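Local coordinates for odorant binding protein ASP5 (Apis mellifera, PDB 3R72) that probably binds small hydrophobic odorant molecules in the antennae of the honeybee and carries them in a pocket inside its helical fold, at residues Q106-H111 and E117-P122; E28-M33 and Q45-C50. All coordinates share one frame; numbering follows the deposited sequence.

Contact 1: Q106-H111 and E117-P122. With NBB (N-butyl-benzenesulfonamide), chain B; NBB (N-butyl-benzenesulfonamide), chain C.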
loop_
_atom_site.group_PDB
_atom_site.type_symbol
_atom_site.label_atom_id
_atom_site.label_comp_id
_atom_site.label_asym_id
_atom_site.label_seq_id
_atom_site.Cartn_x
_atom_site.Cartn_y
_atom_site.Cartn_z
ATOM N N GLN A 106 -7.841 3.515 4.227
ATOM C CA GLN A 106 -7.923 3.093 5.614
ATOM C C GLN A 106 -6.960 1.930 5.885
ATOM O O GLN A 106 -6.323 1.875 6.928
ATOM C CB GLN A 106 -9.355 2.688 5.966
ATOM C CG GLN A 106 -10.370 3.842 6.025
ATOM C CD GLN A 106 -11.793 3.381 5.797
ATOM O OE1 GLN A 106 -12.118 2.215 6.020
ATOM N NE2 GLN A 106 -12.647 4.288 5.325
ATOM N N TYR A 107 -6.865 0.985 4.957
ATOM C CA TYR A 107 -5.975 -0.159 5.115
ATOM C C TYR A 107 -4.511 0.287 5.156
ATOM O O TYR A 107 -3.725 -0.152 6.000
ATOM C CB TYR A 107 -6.232 -1.176 3.979
ATOM C CG TYR A 107 -5.387 -2.406 4.140
ATOM C CD1 TYR A 107 -5.770 -3.394 5.039
ATOM C CD2 TYR A 107 -4.203 -2.573 3.466
ATOM C CE1 TYR A 107 -4.998 -4.500 5.280
ATOM C CE2 TYR A 107 -3.428 -3.696 3.692
ATOM C CZ TYR A 107 -3.831 -4.645 4.614
ATOM O OH TYR A 107 -3.052 -5.733 4.880
ATOM N N VAL A 108 -4.149 1.189 4.253
ATOM C CA VAL A 108 -2.805 1.747 4.224
ATOM C C VAL A 108 -2.484 2.454 5.554
ATOM O O VAL A 108 -1.403 2.289 6.099
ATOM C CB VAL A 108 -2.638 2.690 2.997
ATOM C CG1 VAL A 108 -1.317 3.442 3.071
ATOM C CG2 VAL A 108 -2.743 1.876 1.713
ATOM N N GLN A 109 -3.427 3.226 6.077
ATOM C CA GLN A 109 -3.254 3.887 7.373
ATOM C C GLN A 109 -3.090 2.872 8.501
ATOM O O GLN A 109 -2.306 3.101 9.421
ATOM C CB GLN A 109 -4.432 4.798 7.680
ATOM C CG GLN A 109 -4.427 6.068 6.876
ATOM C CD GLN A 109 -5.725 6.813 7.007
ATOM O OE1 GLN A 109 -6.694 6.534 6.289
ATOM N NE2 GLN A 109 -5.766 7.751 7.928
ATOM N N CYS A 110 -3.803 1.754 8.452
ATOM C CA CYS A 110 -3.626 0.711 9.461
ATOM C C CYS A 110 -2.202 0.177 9.430
ATOM O O CYS A 110 -1.567 0.003 10.464
ATOM C CB CYS A 110 -4.624 -0.423 9.251
ATOM S SG CYS A 110 -4.463 -1.756 10.476
ATOM N N HIS A 111 -1.676 -0.060 8.238
ATOM C CA HIS A 111 -0.296 -0.511 8.109
ATOM C C HIS A 111 0.682 0.513 8.694
ATOM O O HIS A 111 1.607 0.153 9.429
ATOM C CB HIS A 111 0.016 -0.764 6.640
ATOM C CG HIS A 111 -0.080 -2.202 6.248
ATOM N ND1 HIS A 111 -1.251 -2.914 6.087
ATOM C CD2 HIS A 111 0.917 -3.057 5.949
ATOM C CE1 HIS A 111 -0.959 -4.155 5.721
ATOM N NE2 HIS A 111 0.351 -4.265 5.634
ATOM N N GLU A 117 7.849 3.806 11.425
ATOM C CA GLU A 117 9.245 3.925 10.999
ATOM C C GLU A 117 9.510 3.193 9.697
ATOM O O GLU A 117 10.229 3.693 8.825
ATOM C CB GLU A 117 10.199 3.399 12.074
ATOM C CG GLU A 117 11.682 3.507 11.683
ATOM C CD GLU A 117 12.634 2.758 12.598
ATOM O OE1 GLU A 117 12.170 1.944 13.417
ATOM O OE2 GLU A 117 13.851 2.991 12.482
ATOM N N LYS A 118 8.964 1.991 9.584
ATOM C CA LYS A 118 9.270 1.125 8.457
ATOM C C LYS A 118 8.224 1.151 7.340
ATOM O O LYS A 118 8.409 0.496 6.320
ATOM C CB LYS A 118 9.504 -0.300 8.958
ATOM C CG LYS A 118 10.618 -0.372 10.005
ATOM C CD LYS A 118 11.265 -1.733 10.105
ATOM C CE LYS A 118 12.473 -1.680 11.036
ATOM N NZ LYS A 118 13.185 -2.988 11.109
ATOM N N PHE A 119 7.157 1.927 7.495
ATOM C CA PHE A 119 6.108 2.013 6.470
ATOM C C PHE A 119 6.670 2.341 5.101
ATOM O O PHE A 119 7.536 3.192 4.971
ATOM C CB PHE A 119 5.136 3.098 6.877
ATOM C CG PHE A 119 4.068 3.387 5.856
ATOM C CD1 PHE A 119 2.885 2.647 5.795
ATOM C CD2 PHE A 119 4.226 4.428 4.970
ATOM C CE1 PHE A 119 1.902 2.959 4.859
ATOM C CE2 PHE A 119 3.250 4.743 4.040
ATOM C CZ PHE A 119 2.090 4.010 4.000
ATOM N N PHE A 120 6.129 1.677 4.080
ATOM C CA PHE A 120 6.418 1.948 2.677
ATOM C C PHE A 120 5.147 1.733 1.873
ATOM O O PHE A 120 4.459 0.754 2.073
ATOM C CB PHE A 120 7.506 1.007 2.169
ATOM C CG PHE A 120 7.866 1.224 0.720
ATOM C CD1 PHE A 120 8.876 2.104 0.388
ATOM C CD2 PHE A 120 7.176 0.578 -0.303
ATOM C CE1 PHE A 120 9.210 2.327 -0.943
ATOM C CE2 PHE A 120 7.505 0.799 -1.640
ATOM C CZ PHE A 120 8.521 1.677 -1.955
ATOM N N PHE A 121 4.845 2.647 0.971
ATOM C CA PHE A 121 3.779 2.457 0.003
ATOM C C PHE A 121 4.316 2.995 -1.326
ATOM O O PHE A 121 4.936 4.048 -1.347
ATOM C CB PHE A 121 2.502 3.195 0.415
ATOM C CG PHE A 121 1.316 2.812 -0.408
ATOM C CD1 PHE A 121 0.601 1.654 -0.116
ATOM C CD2 PHE A 121 0.949 3.548 -1.517
ATOM C CE1 PHE A 121 -0.476 1.262 -0.888
ATOM C CE2 PHE A 121 -0.137 3.176 -2.281
ATOM C CZ PHE A 121 -0.844 2.027 -1.968
ATOM N N PRO A 122 4.085 2.288 -2.440
ATOM C CA PRO A 122 4.661 2.737 -3.714
ATOM C C PRO A 122 4.285 4.166 -4.089
ATOM O O PRO A 122 5.156 4.914 -4.576
ATOM C CB PRO A 122 4.086 1.740 -4.724
ATOM C CG PRO A 122 3.874 0.527 -3.947
ATOM C CD PRO A 122 3.432 0.978 -2.574
ATOM O OXT PRO A 122 3.119 4.566 -3.915
HETATM O O1S NBB B . -0.953 -3.559 -1.201
HETATM S S NBB B . 0.359 -3.067 -0.995
HETATM O O2S NBB B . 0.857 -2.178 -2.009
HETATM N N10 NBB B . 1.322 -4.342 -0.911
HETATM C C11 NBB B . 1.053 -5.406 0.034
HETATM C C12 NBB B . 2.330 -6.001 0.595
HETATM C C13 NBB B . 3.095 -5.059 1.525
HETATM C C14 NBB B . 2.366 -4.887 2.841
HETATM C C4 NBB B . 0.417 -2.306 0.456
HETATM C C5 NBB B . 1.614 -1.701 0.849
HETATM C C6 NBB B . 1.718 -1.045 2.084
HETATM C C1 NBB B . 0.638 -0.974 2.949
HETATM C C2 NBB B . -0.556 -1.545 2.572
HETATM C C3 NBB B . -0.670 -2.205 1.350
HETATM O O1S NBB C . 4.907 -2.033 -1.410
HETATM S S NBB C . 5.146 -3.398 -1.785
HETATM O O2S NBB C . 3.984 -4.235 -1.698
HETATM N N10 NBB C . 6.251 -3.987 -0.791
HETATM C C11 NBB C . 7.541 -3.334 -0.655
HETATM C C12 NBB C . 8.188 -3.654 0.686
HETATM C C13 NBB C . 9.664 -3.285 0.707
HETATM C C14 NBB C . 9.868 -1.790 0.703
HETATM C C4 NBB C . 5.732 -3.487 -3.299
HETATM C C5 NBB C . 5.379 -4.534 -4.163
HETATM C C6 NBB C . 5.887 -4.620 -5.462
HETATM C C1 NBB C . 6.786 -3.660 -5.905
HETATM C C2 NBB C . 7.149 -2.623 -5.062
HETATM C C3 NBB C . 6.628 -2.535 -3.772
#
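Val-108 sets its two methyl groups against two different phenylalanines of the C-terminal tail. With CG1 anti to the backbone N (chi1 171°), that methyl reaches Phe-119 and CG2 is left for Phe-121. CG1 comes in at the edge of the Phe-119 ring, close to the ring plane, 3.6 Å from CZ; CG2 lies 3.5 Å from CE1 of Phe-121. Each phenylalanine crosses the valine at about a right angle, and a branched side chain suits a place where one helix residue must meet two rings. Phe-119 also runs past the backbone of His-111, its CD1 lying 4.2 Å from His-111 C. No hydrogen bond joins 106-111 to 117-122; the direct contact is van der Waals packing, with the bound ligand touching both sides. In this member of the PBP/GOBP family the C-terminal tail folds back into the helical bundle and lines the ligand pocket, where two molecules of n-butyl-benzenesulfonamide are bound. The benzene ring of the chain B ligand lies between helix and tail: its C2 sits over the centre of one face of the His-111 imidazole, 3.7 Å above the plane, while its C5 is 3.6 Å from CD1 of Phe-121. Tyr-107 meets the same ring with CE2, 3.8 Å from C2. Phe-120 faces the other ligand, of chain C, whose butyl end C14 rests over one ring face, displaced toward the rim. Pro-122 ends the chain beside that ligand's sulfonamide, its CD 3.5 Å from O1S, and its carboxylate O accepts a hydrogen bond from Arg-16 of helix 5-23.

Contact 2: E28-M33 and Q45-C50; sequences ELVDGM and QCYTTC
Val-30 lays one methyl squarely on the Tyr-47 ring in a CH-pi contact: CG2 stands 3.6 Å from the ring centroid and only 6° off the normal, nearly equidistant from all six ring carbons. The other methyl, CG1, extends toward the phenol end, 3.6 Å from CE2 and 3.7 Å from OH. Tyr-47 has CG anti to the backbone N (chi1 171°), which carries the ring out from helix 42-54 toward 28-33, where its flat face can receive a compact branched side chain.

The remaining apolar contacts are looser. Met-33 bends at chi3 (-69°), bringing SD and CE alongside both residues of helix 42-54: SD is 4.0 Å from CG2 of Thr-48, and CE lies 4.4 Å from CE2 of Tyr-47. A flexible, unbranched residue suits this place, since it can follow the uneven surface left by a ring and a methyl group.

Polar groups are served within a segment or outside the pair. Thr-48 turns OG1 back to donate to the carbonyl O of Gln-45, 2.7 Å away, in the carbonyl plane and on a lone pair; OG1 is also hydrogen-bonded to Thr-104 of helix 100-114. That torsion leaves CG2 to meet Met-33, so the residue is polar on one side and apolar on the other. Tyr-47 OH bonds the terminal carboxylate of Pro-122, and Asp-31 forms a salt bridge with Arg-16 of helix 5-23.

Cys-46 and Cys-50, one helical turn apart, form disulfides with Cys-101 and Cys-19 respectively, so helix 42-54 is tied to helices 100-114 and 5-23. A bundle of six helices laced by three disulfides is the classic fold of insect odorant-binding proteins, and two of the three start from this helix.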
loop_
_atom_site.group_PDB
_atom_site.type_symbol
_atom_site.label_atom_id
_atom_site.label_comp_id
_atom_site.label_asym_id
_atom_site.label_seq_id
_atom_site.Cartn_x
_atom_site.Cartn_y
_atom_site.Cartn_z
ATOM N N GLU A 28 4.428 14.927 -4.149
ATOM C CA GLU A 28 4.488 15.398 -2.781
ATOM C C GLU A 28 3.373 14.768 -1.935
ATOM O O GLU A 28 3.602 14.320 -0.811
ATOM C CB GLU A 28 4.372 16.933 -2.734
ATOM C CG GLU A 28 4.374 17.458 -1.307
ATOM C CD GLU A 28 4.009 18.918 -1.164
ATOM O OE1 GLU A 28 3.913 19.658 -2.160
ATOM O OE2 GLU A 28 3.806 19.317 0.005
ATOM N N LEU A 29 2.159 14.751 -2.461
ATOM C CA LEU A 29 1.021 14.263 -1.711
ATOM C C LEU A 29 1.191 12.758 -1.410
ATOM O O LEU A 29 0.920 12.290 -0.305
ATOM C CB LEU A 29 -0.243 14.574 -2.517
ATOM C CG LEU A 29 -1.562 14.278 -1.817
ATOM C CD1 LEU A 29 -1.716 15.086 -0.537
ATOM C CD2 LEU A 29 -2.707 14.550 -2.768
ATOM N N VAL A 30 1.709 12.009 -2.376
ATOM C CA VAL A 30 1.972 10.591 -2.158
ATOM C C VAL A 30 3.098 10.393 -1.136
ATOM O O VAL A 30 2.975 9.575 -0.234
ATOM C CB VAL A 30 2.301 9.887 -3.478
ATOM C CG1 VAL A 30 2.736 8.455 -3.225
ATOM C CG2 VAL A 30 1.096 9.957 -4.418
ATOM N N ASP A 31 4.192 11.145 -1.286
ATOM C CA ASP A 31 5.311 11.060 -0.348
ATOM C C ASP A 31 4.935 11.442 1.082
ATOM O O ASP A 31 5.563 10.989 2.044
ATOM C CB ASP A 31 6.460 11.973 -0.784
ATOM C CG ASP A 31 7.268 11.412 -1.911
ATOM O OD1 ASP A 31 7.382 10.174 -2.022
ATOM O OD2 ASP A 31 7.830 12.243 -2.659
ATOM N N GLY A 32 3.908 12.261 1.229
ATOM C CA GLY A 32 3.465 12.662 2.551
ATOM C C GLY A 32 3.010 11.506 3.418
ATOM O O GLY A 32 3.140 11.556 4.640
ATOM N N MET A 33 2.481 10.446 2.819
ATOM C CA MET A 33 2.008 9.307 3.609
ATOM C C MET A 33 3.122 8.695 4.470
ATOM O O MET A 33 2.882 8.316 5.622
ATOM C CB MET A 33 1.361 8.247 2.717
ATOM C CG MET A 33 0.072 8.734 2.046
ATOM S SD MET A 33 -0.839 7.417 1.211
ATOM C CE MET A 33 0.254 7.041 -0.169
ATOM N N GLN A 45 -6.728 9.101 -1.773
ATOM C CA GLN A 45 -7.355 7.819 -1.476
ATOM C C GLN A 45 -7.416 6.949 -2.729
ATOM O O GLN A 45 -7.038 5.770 -2.717
ATOM C CB GLN A 45 -8.740 8.051 -0.874
ATOM C CG GLN A 45 -8.674 8.734 0.484
ATOM C CD GLN A 45 -9.985 9.248 1.016
ATOM O OE1 GLN A 45 -11.004 9.258 0.333
ATOM N NE2 GLN A 45 -9.958 9.682 2.268
ATOM N N CYS A 46 -7.850 7.529 -3.840
ATOM C CA CYS A 46 -7.943 6.760 -5.084
ATOM C C CYS A 46 -6.587 6.358 -5.649
ATOM O O CYS A 46 -6.496 5.313 -6.290
ATOM C CB CYS A 46 -8.780 7.506 -6.110
ATOM S SG CYS A 46 -10.548 7.672 -5.620
ATOM N N TYR A 47 -5.539 7.127 -5.369
ATOM C CA TYR A 47 -4.183 6.703 -5.718
ATOM C C TYR A 47 -3.854 5.372 -5.034
ATOM O O TYR A 47 -3.281 4.474 -5.655
ATOM C CB TYR A 47 -3.160 7.800 -5.381
ATOM C CG TYR A 47 -1.732 7.345 -5.507
ATOM C CD1 TYR A 47 -1.029 7.460 -6.703
ATOM C CD2 TYR A 47 -1.090 6.757 -4.433
ATOM C CE1 TYR A 47 0.275 6.991 -6.811
ATOM C CE2 TYR A 47 0.210 6.297 -4.536
ATOM C CZ TYR A 47 0.885 6.422 -5.727
ATOM O OH TYR A 47 2.173 5.958 -5.853
ATOM N N THR A 48 -4.199 5.240 -3.755
ATOM C CA THR A 48 -3.914 3.988 -3.070
ATOM C C THR A 48 -4.620 2.817 -3.720
ATOM O O THR A 48 -4.064 1.727 -3.812
ATOM C CB THR A 48 -4.150 4.024 -1.542
ATOM O OG1 THR A 48 -5.540 4.120 -1.212
ATOM C CG2 THR A 48 -3.351 5.140 -0.879
ATOM N N THR A 49 -5.853 3.032 -4.163
ATOM C CA THR A 49 -6.582 1.980 -4.848
ATOM C C THR A 49 -5.929 1.618 -6.184
ATOM O O THR A 49 -5.859 0.445 -6.540
ATOM C CB THR A 49 -8.046 2.377 -5.092
ATOM O OG1 THR A 49 -8.568 2.999 -3.914
ATOM C CG2 THR A 49 -8.892 1.156 -5.480
ATOM N N CYS A 50 -5.472 2.626 -6.915
ATOM C CA CYS A 50 -4.802 2.411 -8.184
ATOM C C CYS A 50 -3.592 1.491 -7.997
ATOM O O CYS A 50 -3.418 0.512 -8.743
ATOM C CB CYS A 50 -4.396 3.763 -8.794
ATOM S SG CYS A 50 -3.557 3.689 -10.398
#

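How the contacts relate
Contact 2 comes first along the chain, joining helix 27-32 to helix 42-54 and closing the loop of residues between 33 and 45. The chain then runs through helices 65-75 and 81-91 before contact 1 closes a shorter connection of five residues, made of the end of helix 100-114 and the start of the tail. The two loops are thus in series, neither nested nor crossed, yet in space their centres lie about 11 Å apart and they touch. The tail reaches contact 2 mainly through Phe-121, which packs on Met-33, Tyr-47 and Thr-48. The tail therefore bridges the last helix, bordering the ligands, and the packed pair of earlier helices.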